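Peptidoglycan glycosyltransferase (Atopobium parvulum, PDB 4OVD) belongs to the penicillin-binding proteins, pairing a penicillin-binding-protein dimerisation region with a transpeptidase-type domain. Local coordinates at residues A[52-57]-A[187-192]; A[66-71]-A[154-159]; A[182-187]-A[217-222]; A[258-263]-A[437-442]. All blocks are in the same frame, centred on the assembly; numbering follows the deposited sequence.

Interaction 1 of 4, residues A[52-57]-A[187-192]; sequences DIVLHA and GTNGHM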
loop_
_atom_site.group_PDB
_atom_site.type_symbol
_atom_site.label_atom_id
_atom_site.label_comp_id
_atom_site.label_asym_id
_atom_site.label_seq_id
_atom_site.Cartn_x
_atom_site.Cartn_y
_atom_site.Cartn_z
ATOM N N ASP A 52 -30.029 10.931 38.037
ATOM C CA ASP A 52 -28.679 10.474 37.694
ATOM C C ASP A 52 -28.082 11.277 36.529
ATOM O O ASP A 52 -28.421 11.117 35.370
ATOM C CB ASP A 52 -28.708 8.971 37.475
ATOM C CG ASP A 52 -29.334 8.248 38.667
ATOM O OD1 ASP A 52 -29.235 8.790 39.800
ATOM O OD2 ASP A 52 -29.935 7.164 38.479
ATOM N N ILE A 53 -27.185 12.179 36.880
ATOM C CA ILE A 53 -26.593 13.052 35.910
ATOM C C ILE A 53 -25.318 12.391 35.376
ATOM O O ILE A 53 -24.609 11.669 36.100
ATOM C CB ILE A 53 -26.351 14.422 36.543
ATOM C CG1 ILE A 53 -27.573 14.813 37.379
ATOM C CG2 ILE A 53 -26.099 15.481 35.488
ATOM C CD1 ILE A 53 -27.494 16.202 37.972
ATOM N N VAL A 54 -25.085 12.562 34.079
ATOM C CA VAL A 54 -23.901 12.021 33.441
ATOM C C VAL A 54 -22.776 13.075 33.380
ATOM O O VAL A 54 -23.006 14.241 33.046
ATOM C CB VAL A 54 -24.236 11.431 32.053
ATOM C CG1 VAL A 54 -22.977 11.069 31.284
ATOM C CG2 VAL A 54 -25.107 10.187 32.222
ATOM N N LEU A 55 -21.590 12.676 33.835
ATOM C CA LEU A 55 -20.388 13.509 33.746
ATOM C C LEU A 55 -19.667 12.905 32.515
ATOM O O LEU A 55 -19.013 11.850 32.603
ATOM C CB LEU A 55 -19.548 13.378 35.017
ATOM C CG LEU A 55 -20.294 13.611 36.353
ATOM C CD1 LEU A 55 -19.330 13.473 37.508
ATOM C CD2 LEU A 55 -20.997 14.951 36.367
ATOM N N HIS A 56 -19.798 13.548 31.363
ATOM C CA HIS A 56 -19.255 12.983 30.111
ATOM C C HIS A 56 -17.737 12.939 30.012
ATOM O O HIS A 56 -17.132 13.957 30.113
ATOM C CB HIS A 56 -19.798 13.762 28.929
ATOM C CG HIS A 56 -21.242 13.492 28.655
ATOM N ND1 HIS A 56 -22.261 14.194 29.268
ATOM C CD2 HIS A 56 -21.839 12.583 27.847
ATOM C CE1 HIS A 56 -23.424 13.742 28.835
ATOM N NE2 HIS A 56 -23.195 12.769 27.969
ATOM N N ALA A 57 -17.130 11.766 29.826
ATOM C CA ALA A 57 -15.655 11.699 29.694
ATOM C C ALA A 57 -15.330 12.289 28.368
ATOM O O ALA A 57 -16.172 12.364 27.477
ATOM C CB ALA A 57 -15.154 10.259 29.716
ATOM N N GLY A 187 -13.536 7.144 26.836
ATOM C CA GLY A 187 -13.223 6.951 28.217
ATOM C C GLY A 187 -14.431 6.280 28.729
ATOM O O GLY A 187 -15.172 5.676 27.966
ATOM N N THR A 188 -14.672 6.511 30.003
ATOM C CA THR A 188 -15.810 5.995 30.693
ATOM C C THR A 188 -16.468 7.161 31.370
ATOM O O THR A 188 -15.828 7.866 32.167
ATOM C CB THR A 188 -15.359 5.021 31.788
ATOM O OG1 THR A 188 -14.545 3.997 31.195
ATOM C CG2 THR A 188 -16.569 4.424 32.485
ATOM N N ASN A 189 -17.735 7.366 31.076
ATOM C CA ASN A 189 -18.433 8.461 31.678
ATOM C C ASN A 189 -18.553 8.347 33.195
ATOM O O ASN A 189 -18.430 7.253 33.741
ATOM C CB ASN A 189 -19.813 8.537 31.092
ATOM C CG ASN A 189 -19.812 9.026 29.661
ATOM O OD1 ASN A 189 -18.904 9.748 29.221
ATOM N ND2 ASN A 189 -20.897 8.732 28.961
ATOM N N GLY A 190 -18.733 9.500 33.841
ATOM C CA GLY A 190 -18.963 9.588 35.279
ATOM C C GLY A 190 -20.458 9.738 35.511
ATOM O O GLY A 190 -21.242 9.865 34.549
ATOM N N HIS A 191 -20.866 9.720 36.779
ATOM C CA HIS A 191 -22.262 9.892 37.132
ATOM C C HIS A 191 -22.457 10.584 38.456
ATOM O O HIS A 191 -21.750 10.292 39.408
ATOM C CB HIS A 191 -22.975 8.536 37.242
ATOM C CG HIS A 191 -22.761 7.659 36.062
ATOM N ND1 HIS A 191 -23.439 7.838 34.877
ATOM C CD2 HIS A 191 -21.898 6.636 35.859
ATOM C CE1 HIS A 191 -23.016 6.947 33.998
ATOM N NE2 HIS A 191 -22.091 6.197 34.573
HETATM N N MSE A 192 -23.417 11.502 38.494
HETATM C CA MSE A 192 -23.832 12.210 39.707
HETATM C C MSE A 192 -25.217 11.640 39.874
HETATM O O MSE A 192 -26.106 11.920 39.052
HETATM C CB MSE A 192 -24.018 13.701 39.524
HETATM C CG MSE A 192 -22.873 14.511 40.104
HETATM SE SE MSE A 192 -23.345 16.361 39.700
HETATM C CE MSE A 192 -21.581 16.962 39.075
#

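Interaction 2 of 4, residues A[66-71]-A[154-159]; sequences NGNVLA and YPYGNV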
loop_
_atom_site.group_PDB
_atom_site.type_symbol
_atom_site.label_atom_id
_atom_site.label_comp_id
_atom_site.label_asym_id
_atom_site.label_seq_id
_atom_site.Cartn_x
_atom_site.Cartn_y
_atom_site.Cartn_z
ATOM N N ASN A 66 4.364 15.237 14.664
ATOM C CA ASN A 66 5.020 16.456 15.139
ATOM C C ASN A 66 4.261 17.030 16.338
ATOM O O ASN A 66 4.579 18.105 16.835
ATOM C CB ASN A 66 5.048 17.493 14.021
ATOM C CG ASN A 66 5.838 17.017 12.807
ATOM O OD1 ASN A 66 6.975 16.573 12.941
ATOM N ND2 ASN A 66 5.237 17.107 11.614
ATOM N N GLY A 67 3.230 16.331 16.808
ATOM C CA GLY A 67 2.472 16.829 17.930
ATOM C C GLY A 67 1.284 17.717 17.590
ATOM O O GLY A 67 0.638 18.203 18.475
ATOM N N ASN A 68 1.003 17.980 16.328
ATOM C CA ASN A 68 -0.191 18.729 16.030
ATOM C C ASN A 68 -1.433 17.893 16.454
ATOM O O ASN A 68 -1.487 16.627 16.356
ATOM C CB ASN A 68 -0.251 19.063 14.548
ATOM C CG ASN A 68 0.931 19.893 14.082
ATOM O OD1 ASN A 68 1.040 21.073 14.405
ATOM N ND2 ASN A 68 1.792 19.295 13.242
ATOM N N VAL A 69 -2.423 18.610 16.969
ATOM C CA VAL A 69 -3.668 18.006 17.429
ATOM C C VAL A 69 -4.506 17.789 16.179
ATOM O O VAL A 69 -4.720 18.735 15.387
ATOM C CB VAL A 69 -4.410 18.868 18.498
ATOM C CG1 VAL A 69 -5.788 18.298 18.838
ATOM C CG2 VAL A 69 -3.566 18.981 19.767
ATOM N N LEU A 70 -4.932 16.537 15.975
ATOM C CA LEU A 70 -5.707 16.230 14.800
ATOM C C LEU A 70 -7.127 16.137 15.237
ATOM O O LEU A 70 -8.010 16.603 14.551
ATOM C CB LEU A 70 -5.225 14.944 14.145
ATOM C CG LEU A 70 -3.776 14.886 13.698
ATOM C CD1 LEU A 70 -3.491 13.562 13.012
ATOM C CD2 LEU A 70 -3.411 16.053 12.780
ATOM N N ALA A 71 -7.343 15.562 16.421
ATOM C CA ALA A 71 -8.669 15.447 16.978
ATOM C C ALA A 71 -8.658 15.570 18.494
ATOM O O ALA A 71 -7.836 14.980 19.192
ATOM C CB ALA A 71 -9.283 14.129 16.572
ATOM N N TYR A 154 -11.862 18.836 14.722
ATOM C CA TYR A 154 -10.800 18.498 13.797
ATOM C C TYR A 154 -10.262 19.784 13.270
ATOM O O TYR A 154 -10.836 20.412 12.404
ATOM C CB TYR A 154 -11.320 17.665 12.649
ATOM C CG TYR A 154 -11.959 16.413 13.093
ATOM C CD1 TYR A 154 -11.207 15.331 13.443
ATOM C CD2 TYR A 154 -13.311 16.315 13.169
ATOM C CE1 TYR A 154 -11.794 14.185 13.870
ATOM C CE2 TYR A 154 -13.903 15.175 13.583
ATOM C CZ TYR A 154 -13.131 14.119 13.928
ATOM O OH TYR A 154 -13.712 12.982 14.343
ATOM N N PRO A 155 -9.079 20.176 13.907
ATOM C CA PRO A 155 -8.596 21.490 13.499
ATOM C C PRO A 155 -8.156 21.673 12.072
ATOM O O PRO A 155 -8.115 22.813 11.642
ATOM C CB PRO A 155 -7.367 21.690 14.366
ATOM C CG PRO A 155 -7.656 20.958 15.583
ATOM C CD PRO A 155 -8.140 19.701 15.035
ATOM N N TYR A 156 -7.774 20.623 11.364
ATOM C CA TYR A 156 -7.256 20.817 10.032
ATOM C C TYR A 156 -8.337 20.573 9.059
ATOM O O TYR A 156 -8.112 20.452 7.890
ATOM C CB TYR A 156 -6.097 19.907 9.754
ATOM C CG TYR A 156 -4.881 20.248 10.545
ATOM C CD1 TYR A 156 -3.930 21.110 10.057
ATOM C CD2 TYR A 156 -4.682 19.710 11.775
ATOM C CE1 TYR A 156 -2.820 21.422 10.787
ATOM C CE2 TYR A 156 -3.574 20.009 12.506
ATOM C CZ TYR A 156 -2.652 20.875 12.009
ATOM O OH TYR A 156 -1.558 21.160 12.760
ATOM N N GLY A 157 -9.539 20.526 9.571
ATOM C CA GLY A 157 -10.730 20.299 8.768
ATOM C C GLY A 157 -10.770 18.916 8.179
ATOM O O GLY A 157 -10.584 17.945 8.900
ATOM N N ASN A 158 -10.958 18.846 6.861
ATOM C CA ASN A 158 -11.063 17.581 6.117
ATOM C C ASN A 158 -9.783 16.848 5.827
ATOM O O ASN A 158 -9.814 15.723 5.296
ATOM C CB ASN A 158 -11.776 17.807 4.794
ATOM C CG ASN A 158 -13.220 18.233 4.982
ATOM O OD1 ASN A 158 -13.900 17.807 5.930
ATOM N ND2 ASN A 158 -13.704 19.054 4.073
ATOM N N VAL A 159 -8.668 17.442 6.223
ATOM C CA VAL A 159 -7.372 16.851 5.966
ATOM C C VAL A 159 -7.140 15.636 6.849
ATOM O O VAL A 159 -7.055 15.738 8.055
ATOM C CB VAL A 159 -6.192 17.823 6.237
ATOM C CG1 VAL A 159 -4.891 17.113 5.898
ATOM C CG2 VAL A 159 -6.311 19.120 5.425
#

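Interaction 3 of 4, residues A[182-187]-A[217-222]; sequences NDILAG and QDIVLS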
loop_
_atom_site.group_PDB
_atom_site.type_symbol
_atom_site.label_atom_id
_atom_site.label_comp_id
_atom_site.label_asym_id
_atom_site.label_seq_id
_atom_site.Cartn_x
_atom_site.Cartn_y
_atom_site.Cartn_z
ATOM N N ASN A 182 -11.356 2.665 19.318
ATOM C CA ASN A 182 -12.404 3.315 20.092
ATOM C C ASN A 182 -12.345 2.931 21.554
ATOM O O ASN A 182 -12.563 3.781 22.389
ATOM C CB ASN A 182 -13.777 2.942 19.551
ATOM C CG ASN A 182 -14.874 3.677 20.254
ATOM O OD1 ASN A 182 -15.019 4.873 20.080
ATOM N ND2 ASN A 182 -15.694 2.945 21.020
ATOM N N ASP A 183 -12.045 1.671 21.866
ATOM C CA ASP A 183 -12.043 1.241 23.283
ATOM C C ASP A 183 -10.938 1.888 24.071
ATOM O O ASP A 183 -11.077 2.083 25.273
ATOM C CB ASP A 183 -12.119 -0.271 23.487
ATOM C CG ASP A 183 -11.048 -1.023 22.759
ATOM O OD1 ASP A 183 -10.071 -0.398 22.271
ATOM O OD2 ASP A 183 -11.194 -2.263 22.664
ATOM N N ILE A 184 -9.846 2.272 23.420
ATOM C CA ILE A 184 -8.870 2.995 24.179
ATOM C C ILE A 184 -9.123 4.492 24.077
ATOM O O ILE A 184 -8.893 5.216 25.023
ATOM C CB ILE A 184 -7.408 2.493 23.977
ATOM C CG1 ILE A 184 -6.849 2.824 22.618
ATOM C CG2 ILE A 184 -7.322 0.995 24.266
ATOM C CD1 ILE A 184 -6.447 4.261 22.542
ATOM N N LEU A 185 -9.663 4.988 22.975
ATOM C CA LEU A 185 -9.931 6.465 22.844
ATOM C C LEU A 185 -11.154 6.931 23.680
ATOM O O LEU A 185 -11.247 8.098 24.131
ATOM C CB LEU A 185 -10.233 6.784 21.393
ATOM C CG LEU A 185 -9.035 6.778 20.481
ATOM C CD1 LEU A 185 -9.366 6.792 19.010
ATOM C CD2 LEU A 185 -8.215 8.013 20.851
ATOM N N ALA A 186 -12.135 6.050 23.807
ATOM C CA ALA A 186 -13.376 6.359 24.572
ATOM C C ALA A 186 -13.062 6.233 26.041
ATOM O O ALA A 186 -12.391 5.305 26.496
ATOM C CB ALA A 186 -14.482 5.371 24.223
ATOM N N GLY A 187 -13.536 7.144 26.836
ATOM C CA GLY A 187 -13.223 6.951 28.217
ATOM C C GLY A 187 -14.431 6.280 28.729
ATOM O O GLY A 187 -15.172 5.676 27.966
ATOM N N GLN A 217 -7.630 7.545 26.405
ATOM C CA GLN A 217 -6.187 7.669 26.283
ATOM C C GLN A 217 -5.758 8.319 24.983
ATOM O O GLN A 217 -6.295 8.035 23.915
ATOM C CB GLN A 217 -5.540 6.297 26.366
ATOM C CG GLN A 217 -5.399 5.789 27.785
ATOM C CD GLN A 217 -4.642 4.471 27.842
ATOM O OE1 GLN A 217 -4.902 3.540 27.059
ATOM N NE2 GLN A 217 -3.711 4.374 28.795
ATOM N N ASP A 218 -4.786 9.188 25.072
ATOM C CA ASP A 218 -4.238 9.867 23.908
ATOM C C ASP A 218 -3.503 8.906 23.007
ATOM O O ASP A 218 -3.023 7.858 23.453
ATOM C CB ASP A 218 -3.332 10.993 24.346
ATOM C CG ASP A 218 -4.082 12.030 25.131
ATOM O OD1 ASP A 218 -5.318 12.108 24.933
ATOM O OD2 ASP A 218 -3.466 12.739 25.939
ATOM N N ILE A 219 -3.507 9.235 21.724
ATOM C CA ILE A 219 -2.881 8.408 20.728
ATOM C C ILE A 219 -2.006 9.298 19.865
ATOM O O ILE A 219 -2.406 10.419 19.531
ATOM C CB ILE A 219 -3.981 7.749 19.858
ATOM C CG1 ILE A 219 -3.844 6.250 19.847
ATOM C CG2 ILE A 219 -4.150 8.390 18.500
ATOM C CD1 ILE A 219 -3.993 5.687 21.254
ATOM N N VAL A 220 -0.780 8.847 19.592
ATOM C CA VAL A 220 0.103 9.573 18.683
ATOM C C VAL A 220 0.282 8.766 17.422
ATOM O O VAL A 220 0.634 7.603 17.465
ATOM C CB VAL A 220 1.524 9.815 19.250
ATOM C CG1 VAL A 220 2.334 10.652 18.271
ATOM C CG2 VAL A 220 1.437 10.481 20.621
ATOM N N LEU A 221 0.036 9.402 16.291
ATOM C CA LEU A 221 0.169 8.757 14.998
ATOM C C LEU A 221 1.432 9.107 14.258
ATOM O O LEU A 221 2.049 10.161 14.463
ATOM C CB LEU A 221 -0.972 9.189 14.096
ATOM C CG LEU A 221 -2.388 9.014 14.669
ATOM C CD1 LEU A 221 -3.371 9.388 13.565
ATOM C CD2 LEU A 221 -2.688 7.611 15.163
ATOM N N SER A 222 1.774 8.234 13.339
ATOM C CA SER A 222 2.924 8.420 12.468
ATOM C C SER A 222 2.674 9.443 11.384
ATOM O O SER A 222 3.590 9.867 10.720
ATOM C CB SER A 222 3.269 7.081 11.818
ATOM O OG SER A 222 2.122 6.480 11.296
#

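Interaction 4 of 4, residues A[258-263]-A[437-442]; sequences GEIYAA and PHFMVS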
loop_
_atom_site.group_PDB
_atom_site.type_symbol
_atom_site.label_atom_id
_atom_site.label_comp_id
_atom_site.label_asym_id
_atom_site.label_seq_id
_atom_site.Cartn_x
_atom_site.Cartn_y
_atom_site.Cartn_z
ATOM N N GLY A 258 7.758 0.739 9.433
ATOM C CA GLY A 258 6.393 0.488 9.033
ATOM C C GLY A 258 5.453 1.659 9.248
ATOM O O GLY A 258 4.312 1.601 8.812
ATOM N N GLU A 259 5.920 2.750 9.845
ATOM C CA GLU A 259 5.057 3.927 10.123
ATOM C C GLU A 259 4.596 4.583 8.848
ATOM O O GLU A 259 5.391 4.700 7.924
ATOM C CB GLU A 259 5.814 4.966 10.958
ATOM C CG GLU A 259 6.102 4.475 12.369
ATOM C CD GLU A 259 7.000 5.427 13.205
ATOM O OE1 GLU A 259 7.486 6.462 12.658
ATOM O OE2 GLU A 259 7.216 5.128 14.423
ATOM N N ILE A 260 3.309 4.970 8.793
ATOM C CA ILE A 260 2.706 5.621 7.618
ATOM C C ILE A 260 2.680 7.129 7.768
ATOM O O ILE A 260 2.041 7.707 8.709
ATOM C CB ILE A 260 1.326 5.068 7.370
ATOM C CG1 ILE A 260 1.431 3.566 7.020
ATOM C CG2 ILE A 260 0.635 5.804 6.200
ATOM C CD1 ILE A 260 0.116 2.808 7.219
ATOM N N TYR A 261 3.398 7.795 6.875
ATOM C CA TYR A 261 3.478 9.212 6.949
ATOM C C TYR A 261 2.275 9.890 6.380
ATOM O O TYR A 261 1.919 10.978 6.830
ATOM C CB TYR A 261 4.674 9.739 6.205
ATOM C CG TYR A 261 5.989 9.200 6.630
ATOM C CD1 TYR A 261 6.515 9.498 7.889
ATOM C CD2 TYR A 261 6.775 8.524 5.725
ATOM C CE1 TYR A 261 7.752 9.024 8.268
ATOM C CE2 TYR A 261 8.035 8.063 6.074
ATOM C CZ TYR A 261 8.531 8.338 7.328
ATOM O OH TYR A 261 9.766 7.865 7.618
ATOM N N ALA A 262 1.698 9.285 5.363
ATOM C CA ALA A 262 0.493 9.807 4.693
ATOM C C ALA A 262 -0.195 8.726 3.895
ATOM O O ALA A 262 0.436 7.802 3.437
ATOM C CB ALA A 262 0.847 10.943 3.777
ATOM N N ALA A 263 -1.509 8.826 3.750
ATOM C CA ALA A 263 -2.243 7.857 2.980
ATOM C C ALA A 263 -3.616 8.367 2.650
ATOM O O ALA A 263 -4.309 8.975 3.505
ATOM C CB ALA A 263 -2.332 6.538 3.760
ATOM N N PRO A 437 2.682 -2.251 8.135
ATOM C CA PRO A 437 2.353 -0.813 7.962
ATOM C C PRO A 437 1.364 -0.402 9.080
ATOM O O PRO A 437 0.533 -1.187 9.468
ATOM C CB PRO A 437 1.763 -0.709 6.534
ATOM C CG PRO A 437 2.034 -2.028 5.895
ATOM C CD PRO A 437 2.180 -3.061 7.015
ATOM N N HIS A 438 1.453 0.797 9.596
ATOM C CA HIS A 438 0.615 1.164 10.700
ATOM C C HIS A 438 0.638 2.623 10.987
ATOM O O HIS A 438 1.518 3.294 10.593
ATOM C CB HIS A 438 1.013 0.401 11.939
ATOM C CG HIS A 438 2.386 0.723 12.420
ATOM N ND1 HIS A 438 3.490 0.009 12.037
ATOM C CD2 HIS A 438 2.830 1.682 13.250
ATOM C CE1 HIS A 438 4.556 0.519 12.605
ATOM N NE2 HIS A 438 4.180 1.532 13.350
ATOM N N PHE A 439 -0.367 3.084 11.694
ATOM C CA PHE A 439 -0.560 4.479 11.956
ATOM C C PHE A 439 -0.223 4.887 13.374
ATOM O O PHE A 439 0.219 5.961 13.589
ATOM C CB PHE A 439 -2.000 4.864 11.700
ATOM C CG PHE A 439 -2.417 4.746 10.281
ATOM C CD1 PHE A 439 -2.072 5.694 9.385
ATOM C CD2 PHE A 439 -3.168 3.683 9.859
ATOM C CE1 PHE A 439 -2.450 5.598 8.086
ATOM C CE2 PHE A 439 -3.566 3.579 8.558
ATOM C CZ PHE A 439 -3.203 4.543 7.669
HETATM N N MSE A 440 -0.487 4.029 14.336
HETATM C CA MSE A 440 -0.296 4.374 15.718
HETATM C C MSE A 440 1.078 4.091 16.189
HETATM O O MSE A 440 1.534 2.967 16.140
HETATM C CB MSE A 440 -1.211 3.627 16.654
HETATM C CG MSE A 440 -0.950 4.043 18.084
HETATM SE SE MSE A 440 -2.342 3.271 19.216
ATOM N N VAL A 441 1.721 5.126 16.672
ATOM C CA VAL A 441 3.036 5.048 17.269
ATOM C C VAL A 441 2.983 4.857 18.776
ATOM O O VAL A 441 3.701 4.052 19.309
ATOM C CB VAL A 441 3.827 6.319 16.993
ATOM C CG1 VAL A 441 5.221 6.191 17.552
ATOM C CG2 VAL A 441 3.901 6.574 15.520
ATOM N N SER A 442 2.137 5.613 19.452
ATOM C CA SER A 442 1.993 5.495 20.889
ATOM C C SER A 442 0.588 5.654 21.395
ATOM O O SER A 442 -0.176 6.442 20.885
ATOM C CB SER A 442 2.860 6.512 21.595
ATOM O OG SER A 442 3.405 5.943 22.747
#

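Interaction 1 of 4, residues A[52-57]-A[187-192]
The side-chain amide of N189 meets the H56 imidazole obliquely, ND2 lying 4.1 Å from H56 CD2 and the two planes turned 72° apart; within its own segment H56 carries V54 CG1 over the centre of one ring face, 3.6 Å above the plane. H191 lies beside V54, pointing the same way, and V54 CG2 sits at the edge of its ring, 3.9 Å from H191 ND1. V54 and H191 belong to two antiparallel strands, 53-55 and 190-192; H56 and N189 lie just beyond their ends. L55 faces G190 in a hydrogen-bonded pair, with L55 N to G190 O at 2.9 Å and G190 N to L55 O at 2.7 Å. I53 and M192 form the next such pair. Beyond the strand, N189 takes over: with CG beside its own backbone N (chi1 -72°), OD1 accepts A57 N at 2.8 Å. On the face opposite V54 and H191, I53, L55 and the selenomethionine M192 gather, L55 and M192 both touching I210 of strand 210-211. The chemistry is that of a peripheral sheet in the dimerisation region: main-chain bonds set the register, and a side-chain amide replaces a peptide carbonyl where the strand pairing stops.

Interaction 2 of 4, residues A[66-71]-A[154-159]
A turn that follows an edge strand packs here against a classic beta bulge: L70 and A71 both face I62 on the neighbouring strand, and the residues from Y154 onward lie along the other side of that irregular backbone. The bulge carbonyl is the focus. L70 O receives the CA-H of Y154 at a CA to O distance of 3.5 Å, with a fairly straight angle of 157° at the hydrogen, and the ring of P155 brings its CD to 3.1 Å from the same oxygen. One residue earlier, V69 O lies at the edge of the Y156 ring, near its plane, 3.4 Å from CE2.

No conventional hydrogen bond joins the two segments; the fit rests on one CA-H...O contact, close approaches of ring carbons to carbonyl oxygens, and apolar contacts. Strands 69-74 and 151-153 are antiparallel neighbours at one margin of a mixed sheet, and the chain leaves the latter through a type I turn, Y154 to G157, closed by G157 N to Y154 O. A type II' turn from Y156 to V159 overlaps it. The Y154 ring meets A71 CB obliquely, CE1 at 3.7 Å, and also touches E178 and L164. Both tyrosines have CG beside the backbone N, so it is the turn that sends the Y156 ring along 66-71. L70 CD2 lies 4.0 Å from Y156 CE2. Y156 OH comes to 3.1 Å from N68 CB and as close to N68 OD1, though the angle is too poor for a hydrogen bond; amide and ring planes stand 81° apart. I225 of helix 225-242 touches N68, L70 and Y156 alike.

Interaction 3 of 4, residues A[182-187]-A[217-222]
I184 leads from helix 182-185 towards Q217 and I219. Its CB lies 4.1 Å from Q217 OE1, a loose approach. From there CG1 is set between the backbone N and the carbonyl carbon (chi1 71°), and a second bend at chi2 carries CD1 towards the strand, where it comes 4.0 Å from Q217 O. The same methyl points towards I219 CD1, at a spacing too short to be trusted.

The main chain of the same residue supplies the polar part of the contact. I184 O accepts Q217 N at 3.0 Å. Q217 CB lies 3.8 Å from that oxygen, and the rest of the glutamine side chain runs on extended beyond CG. The apolar part is carried by L185. It starts from a CB directed away from the strand, yet its CD2 reaches round to 3.6 Å from Q217 O and lies more loosely beside I219 CB, at 4.4 Å. It also touches I62 of strand 62-63 and E178 of helix 176-180, so that one leucine joins the helix to two strands and to the helix before it.

Within the helix, A186 N bonds to N182 O, and A186 is the first residue to leave helical angles, so the carbonyl of I184 belongs to the last turn. The arrangement is a helix C-terminal end tied to the entry of a strand: a last-turn carbonyl takes the N-H of the residue leading into strand 219-221 of the mixed sheet, with L185 packed beside I219.

Interaction 4 of 4, residues A[258-263]-A[437-442]
I260 and F439 form the apolar centre of this buried contact. CD1 of I260 sits over one face of the phenyl ring, 3.9 Å from its centroid and 15° off the ring normal, a CH-pi contact displaced towards the rim. The other branch, CG2, meets F439 CE1 at 3.6 Å. With CG1 beside the backbone N (chi1 -64°) and CG2 anti to it, CD1 goes over the face while CG2 meets the ring obliquely. A263 CB lies at the ring edge, near its plane, and P437 CB meets I260 CD1 at 3.9 Å, on the side turned from the phenyl ring.

Outward from this core the backbones are bridged once, at E259 and H438. H438 N gives a bond to G258 O at 3.1 Å, and I260 N gives one to H438 O at 3.0 Å. Over one face of the H438 imidazole lies E259 CA, again as a CH-pi contact; G258 O lies over the same face without being part of that contact, and E259 CG comes to 3.6 Å from H438 NE2. At the polar edge the E259 carboxylate is turned almost perpendicular to that ring, and its OE2 rests 3.8 Å from V441 CG2. H438 ND1 is held by T436 O, and the ring stacks with W450.

S222, just after strand 219-221, bonds to I260 O and F439 O. M251 of strand 248-253 touches I260 and A263, and A262 packs on helix 225-242, so the contact lies where the five-stranded transpeptidase sheet meets strand 440-443 of the mixed sheet.

How the interactions relate
The four contacts run from the chain's periphery inward. Interaction 1 lies on the surface, its centre about 41 Å from the centre of the chain, and relies on regular main-chain pairing; interaction 4, its centre about 12 Å from the centre of the chain, is buried and relies mainly on ring-face and aliphatic packing with a single bridge. Interactions 2 and 3 are partly buried. Interactions 1 and 3 share G187, which links helix 182-185 to the outer sheet. Interactions 2, 3 and 4 all reach the mixed sheet: L70 packs on L221, while strands 219-221 and 440-443 are neighbours in it. Interaction 1 has the most hydrogen bonds, interactions 3 and 4 one and two backbone bonds, interaction 2 none.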